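Local coordinates for protein gdp-l-fucose synthetase (Naegleria fowleri, PDB 6AQZ) that binds NADP and, as a GDP-L-fucose synthetase, probably carries out the last, NADPH-dependent epimerase and reductase step that yields GDP-L-fucose, at residues Asp25-Val29 / Pro72-Pro78; Leu63-Cys69 / Asn107-Ile112; Lys122-Ser126 / Thr250-Tyr254. One frame throughout, in Å; residues are numbered along the deposited sequence.

Contact 1 (Asp25-Val29 / Pro72-Pro78); sequences DVILV and PFEKYRP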
loop_
_atom_site.group_PDB
_atom_site.type_symbol
_atom_site.label_atom_id
_atom_site.label_comp_id
_atom_site.label_asym_id
_atom_site.label_seq_id
_atom_site.Cartn_x
_atom_site.Cartn_y
_atom_site.Cartn_z
ATOM N N ASP A 25 9.315 -31.194 11.041
ATOM C CA ASP A 25 8.969 -29.938 10.410
ATOM C C ASP A 25 7.622 -30.043 9.723
ATOM O O ASP A 25 7.287 -31.067 9.118
ATOM C CB ASP A 25 10.017 -29.542 9.373
ATOM C CG ASP A 25 11.288 -29.050 9.991
ATOM O OD1 ASP A 25 11.219 -28.151 10.863
ATOM O OD2 ASP A 25 12.351 -29.572 9.597
ATOM N N VAL A 26 6.887 -28.942 9.764
ATOM C CA VAL A 26 5.589 -28.811 9.128
ATOM C C VAL A 26 5.723 -27.626 8.195
ATOM O O VAL A 26 6.066 -26.527 8.642
ATOM C CB VAL A 26 4.471 -28.572 10.160
ATOM C CG1 VAL A 26 3.113 -28.564 9.500
ATOM C CG2 VAL A 26 4.533 -29.582 11.295
ATOM N N ILE A 27 5.470 -27.841 6.909
ATOM C CA ILE A 27 5.599 -26.783 5.919
ATOM C C ILE A 27 4.215 -26.508 5.363
ATOM O O ILE A 27 3.638 -27.363 4.683
ATOM C CB ILE A 27 6.566 -27.137 4.782
ATOM C CG1 ILE A 27 7.948 -27.530 5.309
ATOM C CG2 ILE A 27 6.679 -25.955 3.823
ATOM C CD1 ILE A 27 8.104 -29.058 5.618
ATOM N N LEU A 28 3.711 -25.298 5.607
ATOM C CA LEU A 28 2.395 -24.869 5.151
ATOM C C LEU A 28 2.535 -24.111 3.837
ATOM O O LEU A 28 3.304 -23.147 3.754
ATOM C CB LEU A 28 1.741 -23.986 6.211
ATOM C CG LEU A 28 0.230 -23.766 6.175
ATOM C CD1 LEU A 28 -0.543 -25.074 6.273
ATOM C CD2 LEU A 28 -0.184 -22.771 7.280
ATOM N N VAL A 29 1.807 -24.549 2.811
ATOM C CA VAL A 29 1.859 -23.924 1.491
ATOM C C VAL A 29 0.463 -23.361 1.221
ATOM O O VAL A 29 -0.469 -24.113 0.897
ATOM C CB VAL A 29 2.286 -24.902 0.386
ATOM C CG1 VAL A 29 2.370 -24.198 -0.978
ATOM C CG2 VAL A 29 3.623 -25.555 0.709
ATOM N N PRO A 72 -5.738 -23.297 9.946
ATOM C CA PRO A 72 -4.613 -24.203 9.633
ATOM C C PRO A 72 -3.376 -23.987 10.499
ATOM O O PRO A 72 -2.650 -24.955 10.753
ATOM C CB PRO A 72 -4.307 -23.893 8.163
ATOM C CG PRO A 72 -4.880 -22.510 7.937
ATOM C CD PRO A 72 -6.116 -22.470 8.787
ATOM N N PHE A 73 -3.104 -22.758 10.955
ATOM C CA PHE A 73 -1.940 -22.553 11.815
ATOM C C PHE A 73 -2.138 -23.212 13.173
ATOM O O PHE A 73 -1.242 -23.905 13.665
ATOM C CB PHE A 73 -1.649 -21.063 11.982
ATOM C CG PHE A 73 -1.005 -20.435 10.778
ATOM C CD1 PHE A 73 -1.772 -20.082 9.669
ATOM C CD2 PHE A 73 0.362 -20.185 10.751
ATOM C CE1 PHE A 73 -1.192 -19.494 8.550
ATOM C CE2 PHE A 73 0.959 -19.591 9.643
ATOM C CZ PHE A 73 0.179 -19.246 8.536
ATOM N N GLU A 74 -3.315 -23.046 13.779
ATOM C CA GLU A 74 -3.570 -23.733 15.039
ATOM C C GLU A 74 -3.525 -25.237 14.835
ATOM O O GLU A 74 -3.021 -25.967 15.694
ATOM C CB GLU A 74 -4.923 -23.318 15.631
ATOM C CG GLU A 74 -5.060 -21.825 15.903
ATOM C CD GLU A 74 -6.335 -21.441 16.651
ATOM O OE1 GLU A 74 -6.975 -22.333 17.239
ATOM O OE2 GLU A 74 -6.697 -20.241 16.655
ATOM N N LYS A 75 -3.998 -25.714 13.677
ATOM C CA LYS A 75 -4.106 -27.151 13.439
ATOM C C LYS A 75 -2.757 -27.794 13.145
ATOM O O LYS A 75 -2.428 -28.838 13.716
ATOM C CB LYS A 75 -5.080 -27.420 12.292
ATOM C CG LYS A 75 -5.186 -28.890 11.884
ATOM C CD LYS A 75 -6.620 -29.242 11.531
ATOM C CE LYS A 75 -6.764 -30.678 11.039
ATOM N NZ LYS A 75 -6.535 -30.766 9.570
ATOM N N TYR A 76 -1.972 -27.201 12.246
ATOM C CA TYR A 76 -0.737 -27.813 11.767
ATOM C C TYR A 76 0.524 -27.284 12.442
ATOM O O TYR A 76 1.556 -27.964 12.391
ATOM C CB TYR A 76 -0.602 -27.628 10.243
ATOM C CG TYR A 76 -1.730 -28.274 9.453
ATOM C CD1 TYR A 76 -1.833 -29.657 9.360
ATOM C CD2 TYR A 76 -2.697 -27.502 8.817
ATOM C CE1 TYR A 76 -2.867 -30.263 8.661
ATOM C CE2 TYR A 76 -3.733 -28.098 8.112
ATOM C CZ TYR A 76 -3.811 -29.484 8.039
ATOM O OH TYR A 76 -4.829 -30.091 7.340
ATOM N N ARG A 77 0.468 -26.101 13.077
ATOM C CA ARG A 77 1.610 -25.467 13.736
ATOM C C ARG A 77 2.864 -25.554 12.868
ATOM O O ARG A 77 3.804 -26.267 13.228
ATOM C CB ARG A 77 1.889 -26.109 15.100
ATOM C CG ARG A 77 0.740 -26.081 16.103
ATOM C CD ARG A 77 0.389 -24.665 16.575
ATOM N NE ARG A 77 -0.831 -24.669 17.388
ATOM C CZ ARG A 77 -0.914 -24.264 18.655
ATOM N NH1 ARG A 77 0.157 -23.781 19.285
ATOM N NH2 ARG A 77 -2.087 -24.325 19.285
ATOM N N PRO A 78 2.924 -24.869 11.729
ATOM C CA PRO A 78 4.059 -25.053 10.820
ATOM C C PRO A 78 5.333 -24.414 11.360
ATOM O O PRO A 78 5.287 -23.435 12.112
ATOM C CB PRO A 78 3.604 -24.334 9.551
ATOM C CG PRO A 78 2.751 -23.243 10.080
ATOM C CD PRO A 78 1.987 -23.851 11.223
#
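With CG set opposite the backbone N (chi1 -161°), Leu-28 sends its two methyls to different aromatic residues of 72-78. CD2 sits over one face of the Phe-73 ring, a CH-pi contact 3.8 Å from the ring centroid and 16° off its normal, displaced slightly toward the rim. CD1 meets Tyr-76 CD2 at 4.1 Å, the two side chains lying roughly at right angles. Val-26, two residues earlier on the same side of the strand, has CG1 anti to its N (chi1 -175°), which sets that methyl 3.9 Å from Tyr-76 CB and close to the Tyr-76 carbonyl oxygen. Helix 66-76 joins the parallel strands 52-55 and 80-83 of the Rossmann-type sheet in a beta-alpha-beta crossover and packs on strand 26-30 between them; its end runs nearly antiparallel to that strand, their short axes 10.2 Å apart. Arg-77 then leaves the helix with positive phi, its NE bonded to Glu-74 O at 3.1 Å, and the chain turns toward strand 80-83. On this turn Pro-78 lays CB 3.8 Å from Leu-28 CB. Cys-115 and Cys-116 of helix 98-118 also touch Phe-73, while Tyr-76 also touches Lys-52 and Val-54.

Contact 2 (Leu63-Cys69 / Asn107-Ile112); sequences LRDADAC and NMNNNI. With NAP (NADP nicotinamide-adenine-dinucleotide phosphate), chain G.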
loop_
_atom_site.group_PDB
_atom_site.type_symbol
_atom_site.label_atom_id
_atom_site.label_comp_id
_atom_site.label_asym_id
_atom_site.label_seq_id
_atom_site.Cartn_x
_atom_site.Cartn_y
_atom_site.Cartn_z
ATOM N N LEU A 63 -8.685 -17.528 3.060
ATOM C CA LEU A 63 -7.599 -16.835 3.764
ATOM C C LEU A 63 -7.780 -15.314 3.818
ATOM O O LEU A 63 -6.959 -14.633 4.446
ATOM C CB LEU A 63 -6.251 -17.183 3.130
ATOM C CG LEU A 63 -5.934 -18.694 3.072
ATOM C CD1 LEU A 63 -4.652 -18.955 2.308
ATOM C CD2 LEU A 63 -5.849 -19.319 4.464
ATOM N N ARG A 64 -8.807 -14.762 3.165
ATOM C CA ARG A 64 -9.103 -13.345 3.328
ATOM C C ARG A 64 -9.730 -13.049 4.680
ATOM O O ARG A 64 -9.646 -11.913 5.154
ATOM C CB ARG A 64 -10.039 -12.872 2.219
ATOM C CG ARG A 64 -9.411 -12.889 0.855
ATOM C CD ARG A 64 -10.446 -12.703 -0.234
ATOM N NE ARG A 64 -11.330 -13.855 -0.302
ATOM C CZ ARG A 64 -12.388 -13.943 -1.103
ATOM N NH1 ARG A 64 -12.691 -12.930 -1.907
ATOM N NH2 ARG A 64 -13.129 -15.053 -1.114
ATOM N N ASP A 65 -10.355 -14.042 5.297
ATOM C CA ASP A 65 -10.962 -13.922 6.615
ATOM C C ASP A 65 -9.930 -14.190 7.703
ATOM O O ASP A 65 -9.232 -15.213 7.674
ATOM C CB ASP A 65 -12.125 -14.910 6.732
ATOM C CG ASP A 65 -12.801 -14.869 8.090
ATOM O OD1 ASP A 65 -13.671 -14.000 8.320
ATOM O OD2 ASP A 65 -12.458 -15.716 8.934
ATOM N N ALA A 66 -9.846 -13.275 8.669
ATOM C CA ALA A 66 -8.817 -13.378 9.701
ATOM C C ALA A 66 -9.001 -14.626 10.560
ATOM O O ALA A 66 -8.034 -15.326 10.870
ATOM C CB ALA A 66 -8.824 -12.123 10.573
ATOM N N ASP A 67 -10.234 -14.928 10.950
ATOM C CA ASP A 67 -10.446 -16.089 11.804
ATOM C C ASP A 67 -10.185 -17.388 11.046
ATOM O O ASP A 67 -9.581 -18.324 11.587
ATOM C CB ASP A 67 -11.860 -16.042 12.376
ATOM C CG ASP A 67 -12.119 -14.760 13.155
ATOM O OD1 ASP A 67 -11.194 -14.282 13.842
ATOM O OD2 ASP A 67 -13.237 -14.211 13.066
ATOM N N ALA A 68 -10.632 -17.462 9.789
ATOM C CA ALA A 68 -10.410 -18.658 8.984
ATOM C C ALA A 68 -8.936 -18.891 8.735
ATOM O O ALA A 68 -8.487 -20.033 8.604
ATOM C CB ALA A 68 -11.140 -18.531 7.650
ATOM N N CYS A 69 -8.177 -17.814 8.639
ATOM C CA CYS A 69 -6.759 -17.922 8.373
ATOM C C CYS A 69 -6.035 -18.599 9.525
ATOM O O CYS A 69 -5.081 -19.349 9.303
ATOM C CB CYS A 69 -6.218 -16.522 8.111
ATOM S SG CYS A 69 -4.590 -16.507 7.504
ATOM N N ASN A 107 -5.878 -8.134 2.506
ATOM C CA ASN A 107 -6.412 -8.861 3.657
ATOM C C ASN A 107 -5.747 -10.222 3.803
ATOM O O ASN A 107 -5.274 -10.593 4.885
ATOM C CB ASN A 107 -7.917 -9.015 3.508
ATOM C CG ASN A 107 -8.657 -7.731 3.832
ATOM O OD1 ASN A 107 -8.208 -6.956 4.668
ATOM N ND2 ASN A 107 -9.774 -7.488 3.157
ATOM N N MET A 108 -5.679 -10.965 2.706
ATOM C CA MET A 108 -5.024 -12.265 2.715
ATOM C C MET A 108 -3.556 -12.139 3.127
ATOM O O MET A 108 -3.060 -12.919 3.959
ATOM C CB MET A 108 -5.245 -12.901 1.338
ATOM C CG MET A 108 -4.360 -14.007 0.884
ATOM S SD MET A 108 -4.993 -14.942 -0.555
ATOM C CE MET A 108 -6.097 -13.888 -1.501
ATOM N N ASN A 109 -2.853 -11.147 2.587
ATOM C CA ASN A 109 -1.435 -10.990 2.926
ATOM C C ASN A 109 -1.238 -10.588 4.385
ATOM O O ASN A 109 -0.396 -11.163 5.084
ATOM C CB ASN A 109 -0.774 -10.008 1.969
ATOM C CG ASN A 109 -0.643 -10.583 0.588
ATOM O OD1 ASN A 109 -0.579 -11.800 0.443
ATOM N ND2 ASN A 109 -0.608 -9.735 -0.433
ATOM N N ASN A 110 -2.013 -9.615 4.867
ATOM C CA ASN A 110 -1.912 -9.238 6.277
ATOM C C ASN A 110 -2.194 -10.435 7.191
ATOM O O ASN A 110 -1.453 -10.680 8.155
ATOM C CB ASN A 110 -2.851 -8.051 6.579
ATOM C CG ASN A 110 -2.371 -6.741 5.912
ATOM O OD1 ASN A 110 -1.215 -6.639 5.467
ATOM N ND2 ASN A 110 -3.275 -5.763 5.792
ATOM N N ASN A 111 -3.243 -11.213 6.892
ATOM C CA ASN A 111 -3.582 -12.334 7.764
ATOM C C ASN A 111 -2.460 -13.366 7.808
ATOM O O ASN A 111 -2.069 -13.819 8.888
ATOM C CB ASN A 111 -4.892 -12.978 7.325
ATOM C CG ASN A 111 -6.060 -12.042 7.467
ATOM O OD1 ASN A 111 -5.975 -11.023 8.178
ATOM N ND2 ASN A 111 -7.161 -12.357 6.769
ATOM N N ILE A 112 -1.932 -13.749 6.637
ATOM C CA ILE A 112 -0.982 -14.861 6.565
ATOM C C ILE A 112 0.332 -14.501 7.263
ATOM O O ILE A 112 0.844 -15.272 8.088
ATOM C CB ILE A 112 -0.755 -15.292 5.100
ATOM C CG1 ILE A 112 -2.012 -15.945 4.537
ATOM C CG2 ILE A 112 0.346 -16.337 5.009
ATOM C CD1 ILE A 112 -2.285 -17.286 5.155
HETATM P PA NAP G . -3.120 -19.907 -9.399
HETATM O O1A NAP G . -4.244 -19.023 -9.848
HETATM O O2A NAP G . -2.599 -21.020 -10.269
HETATM O O5B NAP G . -3.445 -20.579 -7.925
HETATM C C5B NAP G . -3.552 -19.539 -7.018
HETATM C C4B NAP G . -3.780 -20.192 -5.628
HETATM O O4B NAP G . -4.328 -19.237 -4.684
HETATM C C3B NAP G . -4.750 -21.440 -5.715
HETATM O O3B NAP G . -4.325 -22.437 -4.826
HETATM C C2B NAP G . -6.041 -20.867 -5.114
HETATM O O2B NAP G . -6.763 -21.753 -4.425
HETATM C C1B NAP G . -5.374 -19.932 -4.017
HETATM N N9A NAP G . -6.324 -18.967 -3.477
HETATM C C8A NAP G . -6.874 -17.879 -4.123
HETATM N N7A NAP G . -7.722 -17.169 -3.343
HETATM C C5A NAP G . -7.722 -17.852 -2.137
HETATM C C6A NAP G . -8.401 -17.612 -0.947
HETATM N N6A NAP G . -9.252 -16.512 -0.832
HETATM N N1A NAP G . -8.228 -18.412 0.134
HETATM C C2A NAP G . -7.364 -19.452 -0.066
HETATM N N3A NAP G . -6.651 -19.817 -1.153
HETATM C C4A NAP G . -6.849 -18.973 -2.194
HETATM O O3 NAP G . -1.951 -18.742 -9.149
HETATM P PN NAP G . -0.471 -19.247 -9.447
HETATM O O1N NAP G . -0.087 -20.466 -8.699
HETATM O O2N NAP G . -0.025 -18.983 -10.868
HETATM O O5D NAP G . 0.514 -18.043 -8.645
HETATM C C5D NAP G . 0.560 -18.207 -7.283
HETATM C C4D NAP G . 1.525 -17.138 -6.823
HETATM O O4D NAP G . 2.513 -16.968 -7.853
HETATM C C3D NAP G . 0.722 -15.753 -6.736
HETATM O O3D NAP G . 1.121 -15.061 -5.603
HETATM C C2D NAP G . 1.137 -15.030 -8.036
HETATM O O2D NAP G . 1.250 -13.665 -7.912
HETATM C C1D NAP G . 2.573 -15.598 -8.232
HETATM N N1N NAP G . 3.011 -15.420 -9.647
HETATM C C2N NAP G . 2.499 -16.196 -10.690
HETATM C C3N NAP G . 2.905 -15.973 -11.989
HETATM C C7N NAP G . 2.336 -16.806 -13.097
HETATM O O7N NAP G . 2.591 -16.595 -14.296
HETATM N N7N NAP G . 1.473 -17.861 -12.782
HETATM C C4N NAP G . 3.881 -14.918 -12.347
HETATM C C5N NAP G . 4.361 -14.130 -11.171
HETATM C C6N NAP G . 3.944 -14.391 -9.930
HETATM P P2B NAP G . -8.043 -22.704 -5.374
HETATM O O1X NAP G . -7.141 -23.529 -6.240
HETATM O O2X NAP G . -8.737 -23.422 -4.215
HETATM O O3X NAP G . -8.777 -21.570 -6.026
#
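Asn-111 reaches from helix 98-118 into the turn that leads to helix 66-76. Its CB lies 3.5 Å from Cys-69 SG; CG passes near Ala-66 CA; OD1 comes to 3.9 Å from Ala-66 CB; and ND2, at the tip, faces two successive carbonyls. Its bond to Leu-63 O is long, 3.3 Å, but fairly straight (162°), with the acceptor close to the amide plane. The second, to Arg-64 O, is shorter at 3.0 Å yet weak, being bent to 120°. Leu-63 O also receives a CA-H...O contact from Met-108. Beside Asn-111 CB, Cys-69 SG, anti to its backbone N (chi1 -170°), rests 3.4 Å from Ile-112 CD1, and the same methyl touches Leu-63 CD1. Asp-65 caps the new helix, its OD2 accepting from Ala-68 N through the anti lone pair. On the other side of the turn is the adenine of NADP, in a pocket of the Rossmann-type domain. Leu-63 N donates to NAP N1A (3.1 Å), and the leucine side chain packs against NAP C2A. The guanidinium of Arg-64 lies obliquely by N6A, held by salt bridges to Asp-62 and to Asp-104, while Met-108 CE approaches the purine near N7A. A main-chain amide donating to N1A, a ring nitrogen that accepts in the neutral base, is consistent with recognition of adenine, and Asn-111, bonded to the carbonyl of the same residue, probably steadies the turn that carries this amide, as a second-shell residue.

Contact 3 (Lys122-Ser126 / Thr250-Tyr254); sequences KKTIS and TMFNY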
loop_
_atom_site.group_PDB
_atom_site.type_symbol
_atom_site.label_atom_id
_atom_site.label_comp_id
_atom_site.label_asym_id
_atom_site.label_seq_id
_atom_site.Cartn_x
_atom_site.Cartn_y
_atom_site.Cartn_z
ATOM N N LYS A 122 9.588 -20.223 11.355
ATOM C CA LYS A 122 11.002 -19.860 11.280
ATOM C C LYS A 122 11.278 -19.014 10.047
ATOM O O LYS A 122 11.888 -17.942 10.145
ATOM C CB LYS A 122 11.894 -21.110 11.286
ATOM C CG LYS A 122 11.839 -21.975 12.545
ATOM C CD LYS A 122 12.760 -23.196 12.395
ATOM C CE LYS A 122 13.034 -23.926 13.708
ATOM N NZ LYS A 122 11.822 -24.568 14.287
ATOM N N LYS A 123 10.770 -19.440 8.889
ATOM C CA LYS A 123 10.991 -18.720 7.641
ATOM C C LYS A 123 9.718 -18.769 6.797
ATOM O O LYS A 123 9.065 -19.809 6.704
ATOM C CB LYS A 123 12.166 -19.294 6.851
ATOM C CG LYS A 123 12.618 -18.402 5.713
ATOM C CD LYS A 123 13.555 -19.115 4.746
ATOM C CE LYS A 123 14.972 -19.140 5.247
ATOM N NZ LYS A 123 15.933 -19.589 4.183
ATOM N N THR A 124 9.350 -17.623 6.229
ATOM C CA THR A 124 8.168 -17.478 5.388
ATOM C C THR A 124 8.610 -16.897 4.055
ATOM O O THR A 124 9.350 -15.912 4.024
ATOM C CB THR A 124 7.114 -16.586 6.074
ATOM O OG1 THR A 124 6.609 -17.274 7.219
ATOM C CG2 THR A 124 5.947 -16.211 5.134
ATOM N N ILE A 125 8.214 -17.537 2.960
ATOM C CA ILE A 125 8.552 -17.052 1.634
ATOM C C ILE A 125 7.257 -16.735 0.926
ATOM O O ILE A 125 6.429 -17.629 0.715
ATOM C CB ILE A 125 9.367 -18.065 0.828
ATOM C CG1 ILE A 125 10.620 -18.417 1.586
ATOM C CG2 ILE A 125 9.794 -17.443 -0.486
ATOM C CD1 ILE A 125 11.511 -19.294 0.800
ATOM N N SER A 126 7.085 -15.477 0.557
ATOM C CA SER A 126 5.904 -15.021 -0.144
ATOM C C SER A 126 6.284 -14.771 -1.592
ATOM O O SER A 126 7.459 -14.791 -1.960
ATOM C CB SER A 126 5.350 -13.761 0.520
ATOM O OG SER A 126 4.920 -14.061 1.835
ATOM N N THR A 250 15.602 -21.387 -2.371
ATOM C CA THR A 250 15.452 -20.153 -1.599
ATOM C C THR A 250 15.087 -20.448 -0.146
ATOM O O THR A 250 15.694 -19.907 0.774
ATOM C CB THR A 250 14.406 -19.253 -2.280
ATOM O OG1 THR A 250 14.870 -18.875 -3.584
ATOM C CG2 THR A 250 14.115 -17.984 -1.475
ATOM N N MET A 251 14.126 -21.336 0.081
ATOM C CA MET A 251 13.765 -21.719 1.445
ATOM C C MET A 251 14.946 -22.346 2.175
ATOM O O MET A 251 15.063 -22.230 3.396
ATOM C CB MET A 251 12.587 -22.699 1.415
ATOM C CG MET A 251 12.155 -23.274 2.751
ATOM S SD MET A 251 10.773 -24.477 2.545
ATOM C CE MET A 251 11.583 -25.840 1.760
ATOM N N PHE A 252 15.778 -23.092 1.457
ATOM C CA PHE A 252 16.863 -23.799 2.118
ATOM C C PHE A 252 18.051 -22.895 2.425
ATOM O O PHE A 252 18.775 -23.155 3.387
ATOM C CB PHE A 252 17.349 -24.956 1.247
ATOM C CG PHE A 252 16.339 -26.053 1.072
ATOM C CD1 PHE A 252 15.371 -26.289 2.026
ATOM C CD2 PHE A 252 16.360 -26.844 -0.063
ATOM C CE1 PHE A 252 14.453 -27.305 1.862
ATOM C CE2 PHE A 252 15.433 -27.857 -0.238
ATOM C CZ PHE A 252 14.473 -28.081 0.728
ATOM N N ASN A 253 18.283 -21.868 1.606
ATOM C CA ASN A 253 19.575 -21.200 1.596
ATOM C C ASN A 253 19.512 -19.685 1.803
ATOM O O ASN A 253 20.461 -19.105 2.319
ATOM C CB ASN A 253 20.299 -21.504 0.275
ATOM C CG ASN A 253 20.591 -22.985 0.094
ATOM O OD1 ASN A 253 21.519 -23.508 0.696
ATOM N ND2 ASN A 253 19.788 -23.672 -0.751
ATOM N N TYR A 254 18.421 -19.038 1.414
ATOM C CA TYR A 254 18.402 -17.588 1.240
ATOM C C TYR A 254 17.948 -16.892 2.517
ATOM O O TYR A 254 16.834 -17.136 3.000
ATOM C CB TYR A 254 17.504 -17.233 0.066
ATOM C CG TYR A 254 17.545 -15.811 -0.400
ATOM C CD1 TYR A 254 18.695 -15.283 -0.989
ATOM C CD2 TYR A 254 16.404 -15.018 -0.357
ATOM C CE1 TYR A 254 18.718 -13.977 -1.461
ATOM C CE2 TYR A 254 16.416 -13.724 -0.830
ATOM C CZ TYR A 254 17.565 -13.202 -1.380
ATOM O OH TYR A 254 17.548 -11.912 -1.851
#
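Across Lys-123 and Ile-125 the extended strand 123-127 meets the last turn of helix 240-253, the closest pair of CA atoms being those of Ile-125 and Met-251, 7.0 Å apart. Tyr-254 is the first residue to leave helical phi/psi, although its N still bonds to Thr-250 O. The helix end also presents the carbonyls of Thr-250, Met-251 and Tyr-254 to the strand, and Lys-123 takes them up. Its chain leaves with CG anti to the backbone N, stays extended through chi2 and bends at chi3 (-82°), a bend that carries the ammonium to the carbonyls at the helix terminus. NZ donates to Met-251 O at 2.9 Å and to Tyr-254 O at the same distance, and weakly to Thr-250 O at 3.4 Å. Neither of the two short bonds follows a lone pair: NZ stands 63° out of the carbonyl plane of Met-251 and 47° out of that of Tyr-254. A positive charge at the negative end of a helix dipole should be favoured, and the three carbonyls would offset the cost of burying it. Strand 123-127 lies between strands 80-83 and 184-194 in the parallel part of the Rossmann-type sheet, with helix 240-253 packed on one face and helix 98-118 touching Thr-124 and Ser-126 on the other. Two residues along from the lysine, Ile-125 supplies the apolar half of the contact. Its CD1 abuts Met-251 CA, lies 3.6 Å from Met-251 CB and 3.7 Å from Thr-250 CG2; Val-188 of strand 184-194 packs against both Ile-125 and Thr-250.

Contacts 1 and 3 each set a helix end against a strand of the same sheet, their centres 15 Å apart, whereas contact 2 joins a turn and helix start to another helix beside the cofactor. Helix 66-76 serves both contact 1, through its C-terminal end, and contact 2, through its N-terminal end; the two meet where the Phe-73 ring touches the Ile-112 carbonyl oxygen. Contact 3 is the buried one, with none of its touching residues exposed, while the other two are partly buried. Their chemistry differs accordingly: contact 1 is apolar and aromatic without a hydrogen bond across it, contact 2 relies on a side-chain amide binding backbone carbonyls, and contact 3 places a buried charge among carbonyls.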